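PDB 2JEN: endo-beta-1,4-glucanase from Bacillus licheniformis, which hydrolyses beta-1,4-glucosidic bonds in the backbone of xyloglucan, a plant cell-wall polysaccharide, as a glycoside hydrolase of family 12. Local coordinates for residues A[218-223]-A[229-234]. The protein carries 1 engineered substitution. Numbering follows the deposited sequence.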
loop_
_atom_site.group_PDB
_atom_site.type_symbol
_atom_site.label_atom_id
_atom_site.label_comp_id
_atom_site.label_asym_id
_atom_site.label_seq_id
_atom_site.Cartn_x
_atom_site.Cartn_y
_atom_site.Cartn_z
ATOM N N PHE A 218 -25.576 -29.653 19.187
ATOM C CA PHE A 218 -25.031 -30.233 17.963
ATOM C C PHE A 218 -24.198 -31.478 18.268
ATOM O O PHE A 218 -24.325 -32.513 17.574
ATOM C CB PHE A 218 -24.213 -29.165 17.211
ATOM C CG PHE A 218 -25.057 -28.044 16.724
ATOM C CD1 PHE A 218 -25.420 -27.015 17.579
ATOM C CD2 PHE A 218 -25.557 -28.027 15.413
ATOM C CE1 PHE A 218 -26.273 -25.996 17.146
ATOM C CE2 PHE A 218 -26.369 -27.035 14.988
ATOM C CZ PHE A 218 -26.729 -25.984 15.866
ATOM N N THR A 219 -23.363 -31.444 19.298
ATOM C CA THR A 219 -22.585 -32.630 19.648
ATOM C C THR A 219 -23.508 -33.751 20.174
ATOM O O THR A 219 -23.240 -34.911 19.906
ATOM C CB THR A 219 -21.458 -32.302 20.644
ATOM O OG1 THR A 219 -21.986 -31.706 21.850
ATOM C CG2 THR A 219 -20.441 -31.351 20.002
ATOM N N ASN A 220 -24.567 -33.401 20.908
ATOM C CA ASN A 220 -25.549 -34.439 21.319
ATOM C C ASN A 220 -26.231 -35.082 20.125
ATOM O O ASN A 220 -26.464 -36.296 20.114
ATOM C CB ASN A 220 -26.604 -33.843 22.241
ATOM C CG ASN A 220 -26.138 -33.742 23.680
ATOM O OD1 ASN A 220 -25.083 -34.284 24.069
ATOM N ND2 ASN A 220 -26.943 -33.041 24.490
ATOM N N TYR A 221 -26.571 -34.309 19.097
ATOM C CA TYR A 221 -27.131 -34.898 17.870
ATOM C C TYR A 221 -26.124 -35.859 17.282
ATOM O O TYR A 221 -26.461 -36.993 16.968
ATOM C CB TYR A 221 -27.563 -33.819 16.878
ATOM C CG TYR A 221 -27.727 -34.279 15.457
ATOM C CD1 TYR A 221 -28.909 -34.892 15.033
ATOM C CD2 TYR A 221 -26.714 -34.134 14.511
ATOM C CE1 TYR A 221 -29.088 -35.255 13.692
ATOM C CE2 TYR A 221 -26.880 -34.481 13.209
ATOM C CZ TYR A 221 -28.051 -35.065 12.800
ATOM O OH TYR A 221 -28.163 -35.413 11.488
ATOM N N LEU A 222 -24.879 -35.454 17.124
ATOM C CA LEU A 222 -23.895 -36.324 16.499
ATOM C C LEU A 222 -23.613 -37.586 17.321
ATOM O O LEU A 222 -23.430 -38.658 16.758
ATOM C CB LEU A 222 -22.610 -35.522 16.224
ATOM C CG LEU A 222 -22.712 -34.410 15.195
ATOM C CD1 LEU A 222 -21.413 -33.577 15.234
ATOM C CD2 LEU A 222 -22.993 -34.941 13.809
ATOM N N ALA A 223 -23.549 -37.444 18.639
ATOM C CA ALA A 223 -23.233 -38.558 19.520
ATOM C C ALA A 223 -24.428 -39.457 19.755
ATOM O O ALA A 223 -24.350 -40.673 19.517
ATOM C CB ALA A 223 -22.693 -38.016 20.847
ATOM N N LEU A 229 -19.980 -39.721 17.096
ATOM C CA LEU A 229 -19.040 -38.991 17.926
ATOM C C LEU A 229 -19.073 -39.574 19.325
ATOM O O LEU A 229 -20.155 -39.675 19.922
ATOM C CB LEU A 229 -19.446 -37.519 17.924
ATOM C CG LEU A 229 -18.518 -36.511 18.597
ATOM C CD1 LEU A 229 -17.150 -36.472 17.911
ATOM C CD2 LEU A 229 -19.200 -35.167 18.547
ATOM N N SER A 230 -17.903 -39.938 19.841
ATOM C CA SER A 230 -17.772 -40.422 21.195
ATOM C C SER A 230 -17.735 -39.304 22.218
ATOM O O SER A 230 -17.022 -38.327 22.042
ATOM C CB SER A 230 -16.504 -41.251 21.315
ATOM O OG SER A 230 -16.281 -41.602 22.683
ATOM N N LYS A 231 -18.442 -39.451 23.340
ATOM C CA LYS A 231 -18.371 -38.405 24.373
ATOM C C LYS A 231 -17.096 -38.446 25.217
ATOM O O LYS A 231 -16.903 -37.571 26.077
ATOM C CB LYS A 231 -19.644 -38.327 25.205
ATOM C CG LYS A 231 -20.888 -37.947 24.377
ATOM C CD LYS A 231 -22.089 -37.588 25.228
ATOM C CE LYS A 231 -23.359 -37.427 24.440
ATOM N NZ LYS A 231 -24.518 -37.085 25.307
ATOM N N THR A 232 -16.182 -39.362 24.912
ATOM C CA THR A 232 -14.846 -39.312 25.488
ATOM C C THR A 232 -14.005 -38.145 24.892
ATOM O O THR A 232 -12.958 -37.788 25.423
ATOM C CB THR A 232 -14.034 -40.592 25.281
ATOM O OG1 THR A 232 -13.885 -40.883 23.889
ATOM C CG2 THR A 232 -14.723 -41.764 25.965
ATOM N N LYS A 233 -14.430 -37.624 23.752
ATOM C CA LYS A 233 -13.632 -36.583 23.122
ATOM C C LYS A 233 -13.816 -35.234 23.807
ATOM O O LYS A 233 -14.801 -34.962 24.500
ATOM C CB LYS A 233 -13.906 -36.531 21.627
ATOM C CG LYS A 233 -13.326 -37.737 20.931
ATOM C CD LYS A 233 -13.822 -37.824 19.538
ATOM C CE LYS A 233 -13.085 -38.877 18.753
ATOM N NZ LYS A 233 -13.581 -38.939 17.344
ATOM N N TYR A 234 -12.817 -34.405 23.599
ATOM C CA TYR A 234 -12.781 -33.051 24.145
ATOM C C TYR A 234 -13.061 -32.024 23.078
ATOM O O TYR A 234 -12.510 -32.110 21.976
ATOM C CB TYR A 234 -11.375 -32.753 24.700
ATOM C CG TYR A 234 -11.064 -33.524 25.945
ATOM C CD1 TYR A 234 -10.488 -34.779 25.866
ATOM C CD2 TYR A 234 -11.344 -32.995 27.194
ATOM C CE1 TYR A 234 -10.213 -35.504 27.032
ATOM C CE2 TYR A 234 -11.093 -33.735 28.360
ATOM C CZ TYR A 234 -10.506 -34.958 28.254
ATOM O OH TYR A 234 -10.236 -35.685 29.408
HETATM O O HOH W 1 -21.592 -41.909 19.445
#
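Ala223, in the wide pi-type turn (221-223) near the end of helix 215-225, lies beside Leu229 of the returning loop, their CA atoms 4.5 Å apart, and the loop then makes a type I beta turn from Ser230 to Lys233. The backbones meet closely here: Ala223 CA makes a CA-H...O contact with Leu229 O at 3.3 Å, and one water donates to both Ala223 O and Leu229 O, bridging the two carbonyls. Leu229 points toward the helix and packs its CB and CD2 against Leu222 CB, each at 4.1 Å, while CD2 also reaches Thr219 CB. The Lys231 chain, extended beyond CG (chi2 to chi4 all near 180°), runs over Ala223, its CE 3.7 Å from Ala223 CB, and crosses the Asn220 side chain at about a right angle. This reach brings NZ to Asn220 OD1, to which it donates over 3.1 Å from above the carbonyl plane, 48° out of it; its stronger partner is Asp224, with which it forms a salt bridge. A methionine in its place would probably leave the Asp224 carboxylate without this counter-charge and Asn220 OD1 without this donor. The contact lays the loop that leads into strand 234-244 back against helix 215-225, the one helix in this beta-sandwich; beneath it, Thr219 and Leu222 rest on Ile156 of strand 154-163, and Leu222 also meets Phe200 and Phe202 of strand 195-204.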